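Local coordinates for nucleotidyl transferase AbiEii/AbiGii toxin family protein (Mycobacterium tuberculosis, PDB 6Y56) that probably acts as a nucleotidyltransferase toxin of a toxin-antitoxin system, blocking growth by inactivating tRNA acceptor stems, at residues Y19-L31 against L110-A124. Residues are numbered along the deposited sequence; the frame is centred on the assembly and turned at random.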
# COMPACT_ATOMS: atom_id res chain seq x y z
N TYR A 19 -6.22 18.12 -8.13
CA TYR A 19 -7.48 17.71 -8.75
C TYR A 19 -7.35 16.34 -9.40
O TYR A 19 -8.25 15.49 -9.26
CB TYR A 19 -7.92 18.75 -9.79
CG TYR A 19 -9.21 18.37 -10.47
CD1 TYR A 19 -10.42 18.75 -9.92
CD2 TYR A 19 -9.22 17.62 -11.64
CE1 TYR A 19 -11.61 18.41 -10.52
CE2 TYR A 19 -10.40 17.27 -12.25
CZ TYR A 19 -11.60 17.67 -11.69
OH TYR A 19 -12.80 17.32 -12.28
N ASP A 20 -6.25 16.10 -10.12
CA ASP A 20 -6.09 14.83 -10.81
C ASP A 20 -5.97 13.68 -9.81
O ASP A 20 -6.53 12.60 -10.03
CB ASP A 20 -4.88 14.87 -11.74
CG ASP A 20 -5.20 15.47 -13.11
OD1 ASP A 20 -6.33 15.94 -13.32
OD2 ASP A 20 -4.31 15.43 -13.99
N ALA A 21 -5.24 13.89 -8.71
CA ALA A 21 -5.15 12.87 -7.68
C ALA A 21 -6.52 12.59 -7.06
O ALA A 21 -6.85 11.44 -6.76
CB ALA A 21 -4.17 13.29 -6.59
N ALA A 22 -7.33 13.64 -6.88
CA ALA A 22 -8.67 13.45 -6.33
C ALA A 22 -9.57 12.69 -7.30
O ALA A 22 -10.36 11.85 -6.89
CB ALA A 22 -9.29 14.80 -5.95
N LEU A 23 -9.45 12.99 -8.60
CA LEU A 23 -10.23 12.26 -9.59
C LEU A 23 -9.82 10.80 -9.63
O LEU A 23 -10.67 9.91 -9.74
CB LEU A 23 -10.07 12.91 -10.96
CG LEU A 23 -10.91 12.34 -12.10
CD1 LEU A 23 -12.37 12.29 -11.73
CD2 LEU A 23 -10.72 13.15 -13.38
N LEU A 24 -8.52 10.53 -9.51
CA LEU A 24 -8.05 9.14 -9.45
C LEU A 24 -8.54 8.45 -8.19
O LEU A 24 -8.94 7.28 -8.24
CB LEU A 24 -6.52 9.12 -9.50
CG LEU A 24 -5.92 7.72 -9.33
CD1 LEU A 24 -6.32 6.75 -10.45
CD2 LEU A 24 -4.41 7.87 -9.26
N ASP A 25 -8.53 9.16 -7.06
CA ASP A 25 -9.05 8.60 -5.82
C ASP A 25 -10.49 8.13 -6.00
O ASP A 25 -10.86 7.01 -5.60
CB ASP A 25 -8.95 9.66 -4.71
CG ASP A 25 -9.38 9.14 -3.34
OD1 ASP A 25 -8.68 8.27 -2.79
OD2 ASP A 25 -10.43 9.60 -2.81
N VAL A 26 -11.31 8.96 -6.64
CA VAL A 26 -12.70 8.59 -6.89
C VAL A 26 -12.76 7.40 -7.85
O VAL A 26 -13.55 6.46 -7.64
CB VAL A 26 -13.48 9.80 -7.45
CG1 VAL A 26 -14.86 9.38 -7.92
CG2 VAL A 26 -13.58 10.89 -6.41
N ALA A 27 -11.95 7.42 -8.91
CA ALA A 27 -11.94 6.32 -9.88
C ALA A 27 -11.57 5.01 -9.21
O ALA A 27 -12.17 3.97 -9.49
CB ALA A 27 -10.98 6.65 -11.02
N GLN A 28 -10.58 5.04 -8.31
CA GLN A 28 -10.21 3.83 -7.57
C GLN A 28 -11.39 3.26 -6.79
O GLN A 28 -11.55 2.04 -6.72
CB GLN A 28 -9.09 4.14 -6.59
CG GLN A 28 -7.76 4.47 -7.21
CD GLN A 28 -6.81 5.02 -6.18
OE1 GLN A 28 -7.22 5.61 -5.19
NE2 GLN A 28 -5.52 4.82 -6.42
N ASP A 29 -12.19 4.12 -6.15
CA ASP A 29 -13.35 3.62 -5.41
C ASP A 29 -14.30 2.89 -6.35
O ASP A 29 -14.89 1.86 -5.98
CB ASP A 29 -14.13 4.75 -4.75
CG ASP A 29 -13.34 5.47 -3.68
OD1 ASP A 29 -12.31 4.92 -3.20
OD2 ASP A 29 -13.75 6.58 -3.33
N HIS A 30 -14.47 3.42 -7.56
CA HIS A 30 -15.34 2.80 -8.54
C HIS A 30 -14.77 1.46 -9.00
O HIS A 30 -15.52 0.49 -9.17
CB HIS A 30 -15.55 3.75 -9.73
CG HIS A 30 -16.51 4.87 -9.43
ND1 HIS A 30 -16.25 5.85 -8.50
CD2 HIS A 30 -17.73 5.15 -9.95
CE1 HIS A 30 -17.27 6.69 -8.45
NE2 HIS A 30 -18.18 6.28 -9.32
N LEU A 31 -13.45 1.39 -9.21
CA LEU A 31 -12.82 0.14 -9.62
C LEU A 31 -12.94 -0.92 -8.52
O LEU A 31 -13.25 -2.08 -8.80
CB LEU A 31 -11.35 0.39 -9.96
CG LEU A 31 -10.48 -0.77 -10.48
CD1 LEU A 31 -9.27 -0.24 -11.21
CD2 LEU A 31 -9.97 -1.67 -9.34
N LEU A 110 -2.26 1.84 -14.73
CA LEU A 110 -3.70 2.05 -14.76
C LEU A 110 -4.00 3.39 -15.41
O LEU A 110 -3.41 4.41 -15.05
CB LEU A 110 -4.26 2.04 -13.35
CG LEU A 110 -5.76 2.31 -13.21
CD1 LEU A 110 -6.56 1.16 -13.77
CD2 LEU A 110 -6.09 2.53 -11.75
N ARG A 111 -4.94 3.40 -16.35
CA ARG A 111 -5.43 4.63 -16.93
C ARG A 111 -6.93 4.70 -16.70
O ARG A 111 -7.62 3.68 -16.75
CB ARG A 111 -5.10 4.71 -18.42
CG ARG A 111 -3.61 4.98 -18.66
CD ARG A 111 -3.31 5.26 -20.12
NE ARG A 111 -1.92 5.65 -20.34
CZ ARG A 111 -0.92 4.79 -20.56
NH1 ARG A 111 -1.15 3.49 -20.57
NH2 ARG A 111 0.32 5.25 -20.75
N VAL A 112 -7.41 5.88 -16.36
CA VAL A 112 -8.83 6.07 -16.09
C VAL A 112 -9.30 7.29 -16.87
O VAL A 112 -8.54 8.25 -17.05
CB VAL A 112 -9.14 6.19 -14.57
CG1 VAL A 112 -8.37 5.16 -13.75
CG2 VAL A 112 -8.82 7.56 -14.04
N ARG A 113 -10.52 7.23 -17.36
CA ARG A 113 -11.08 8.36 -18.09
C ARG A 113 -12.55 8.50 -17.74
O ARG A 113 -13.31 7.52 -17.80
CB ARG A 113 -10.93 8.17 -19.60
CG ARG A 113 -11.35 9.39 -20.41
CD ARG A 113 -11.37 9.06 -21.90
NE ARG A 113 -12.04 7.78 -22.14
CZ ARG A 113 -13.36 7.63 -22.17
NH1 ARG A 113 -14.16 8.67 -21.96
NH2 ARG A 113 -13.88 6.43 -22.38
N HIS A 114 -12.96 9.70 -17.37
CA HIS A 114 -14.36 9.95 -17.07
C HIS A 114 -15.00 10.71 -18.22
O HIS A 114 -14.39 11.61 -18.79
CB HIS A 114 -14.50 10.76 -15.78
CG HIS A 114 -15.91 10.88 -15.31
ND1 HIS A 114 -16.78 11.83 -15.80
CD2 HIS A 114 -16.61 10.15 -14.41
CE1 HIS A 114 -17.95 11.69 -15.22
NE2 HIS A 114 -17.88 10.68 -14.37
N THR A 115 -16.24 10.32 -18.55
CA THR A 115 -16.91 10.88 -19.72
C THR A 115 -16.95 12.40 -19.69
O THR A 115 -16.72 13.06 -20.71
CB THR A 115 -18.34 10.32 -19.82
OG1 THR A 115 -19.10 10.74 -18.68
CG2 THR A 115 -18.31 8.80 -19.88
N GLU A 116 -17.23 12.99 -18.52
CA GLU A 116 -17.28 14.44 -18.37
C GLU A 116 -16.00 15.03 -17.82
O GLU A 116 -15.51 16.04 -18.34
CB GLU A 116 -18.45 14.82 -17.45
CG GLU A 116 -19.76 14.10 -17.78
CD GLU A 116 -20.76 14.13 -16.62
OE1 GLU A 116 -21.10 13.05 -16.09
OE2 GLU A 116 -21.19 15.24 -16.25
N LEU A 117 -15.43 14.42 -16.78
CA LEU A 117 -14.30 15.01 -16.07
C LEU A 117 -12.96 14.69 -16.70
O LEU A 117 -11.95 15.28 -16.29
CB LEU A 117 -14.34 14.57 -14.61
CG LEU A 117 -15.73 14.83 -14.01
CD1 LEU A 117 -15.82 14.30 -12.60
CD2 LEU A 117 -16.06 16.32 -14.06
N GLY A 118 -12.91 13.79 -17.67
CA GLY A 118 -11.69 13.56 -18.41
C GLY A 118 -10.76 12.57 -17.75
O GLY A 118 -11.14 11.79 -16.87
N GLU A 119 -9.51 12.61 -18.20
CA GLU A 119 -8.50 11.65 -17.80
C GLU A 119 -7.46 12.33 -16.92
O GLU A 119 -6.76 13.24 -17.40
CB GLU A 119 -7.83 11.06 -19.04
CG GLU A 119 -6.58 10.27 -18.73
CD GLU A 119 -6.11 9.43 -19.90
OE1 GLU A 119 -6.74 9.51 -20.98
OE2 GLU A 119 -5.11 8.68 -19.74
N PRO A 120 -7.31 11.93 -15.66
CA PRO A 120 -6.25 12.51 -14.83
C PRO A 120 -4.88 12.15 -15.38
O PRO A 120 -4.62 11.01 -15.78
CB PRO A 120 -6.49 11.89 -13.45
CG PRO A 120 -7.28 10.65 -13.71
CD PRO A 120 -8.12 10.94 -14.93
N ARG A 121 -3.99 13.14 -15.40
CA ARG A 121 -2.65 12.95 -15.97
C ARG A 121 -1.63 12.54 -14.92
O ARG A 121 -0.49 13.01 -14.91
CB ARG A 121 -2.22 14.22 -16.69
CG ARG A 121 -3.19 14.65 -17.78
CD ARG A 121 -3.35 16.17 -17.86
NE ARG A 121 -3.40 16.82 -16.55
CZ ARG A 121 -4.48 17.39 -16.04
NH1 ARG A 121 -5.63 17.38 -16.71
NH2 ARG A 121 -4.43 17.97 -14.84
N ILE A 122 -2.03 11.66 -14.01
CA ILE A 122 -1.19 11.25 -12.89
C ILE A 122 -0.86 9.77 -13.07
O ILE A 122 -1.66 8.98 -13.58
CB ILE A 122 -1.92 11.52 -11.56
CG1 ILE A 122 -1.02 11.20 -10.36
CG2 ILE A 122 -3.23 10.76 -11.49
CD1 ILE A 122 -1.59 11.72 -9.04
N VAL A 123 0.36 9.41 -12.67
CA VAL A 123 0.82 8.03 -12.78
C VAL A 123 0.08 7.17 -11.77
O VAL A 123 0.05 7.48 -10.57
CB VAL A 123 2.34 7.97 -12.55
CG1 VAL A 123 2.76 6.57 -12.11
CG2 VAL A 123 3.08 8.43 -13.79
N ALA A 124 -0.53 6.08 -12.26
CA ALA A 124 -1.26 5.16 -11.41
C ALA A 124 -0.93 3.74 -11.83
O ALA A 124 -0.65 3.47 -13.00
CB ALA A 124 -2.77 5.39 -11.51
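Helix 19-31 crosses strand 110-114 almost perpendicularly, at 97° with axes 9.4 Å apart at closest approach, and the chain from 115 onward runs back beside the first turns of the helix, bringing the CA atoms of D20 and P120 to 4.6 Å. Both methyls of L24, its CG anti to the backbone N (chi1 176°), touch A124 CB, 3.7 Å from CD2; CD2 also meets I122 CG2 and CD1 reaches V112 CG1. One turn on, A27 CB rests 3.8 Å from V112 CG2, and L31 and L110 touch tip to tip through their CD1 atoms. Toward the hairpin turn, L23 CD2 packs 3.7 Å from P120 CD, the two side chains roughly perpendicular, and L117 lies against both L23 and the Y19 hydroxyl. L117 CD1 lies over the centre of the H114 ring, and H114 ND1 accepts the N-H groups of E116 and L117, tying the turn. Near the helix start, D20 OD2 is modelled against R121 N and NH2, but too close to the guanidinium for either bond to be certain. These apolar side chains pack the helix on the mixed sheet, against the connection between antiparallel strands 107-114 and 125-129; F94 of neighbouring strand 94-100 touches V26, A27, H30 and H114, and helix 5-11 touches Y19, A22 and V26.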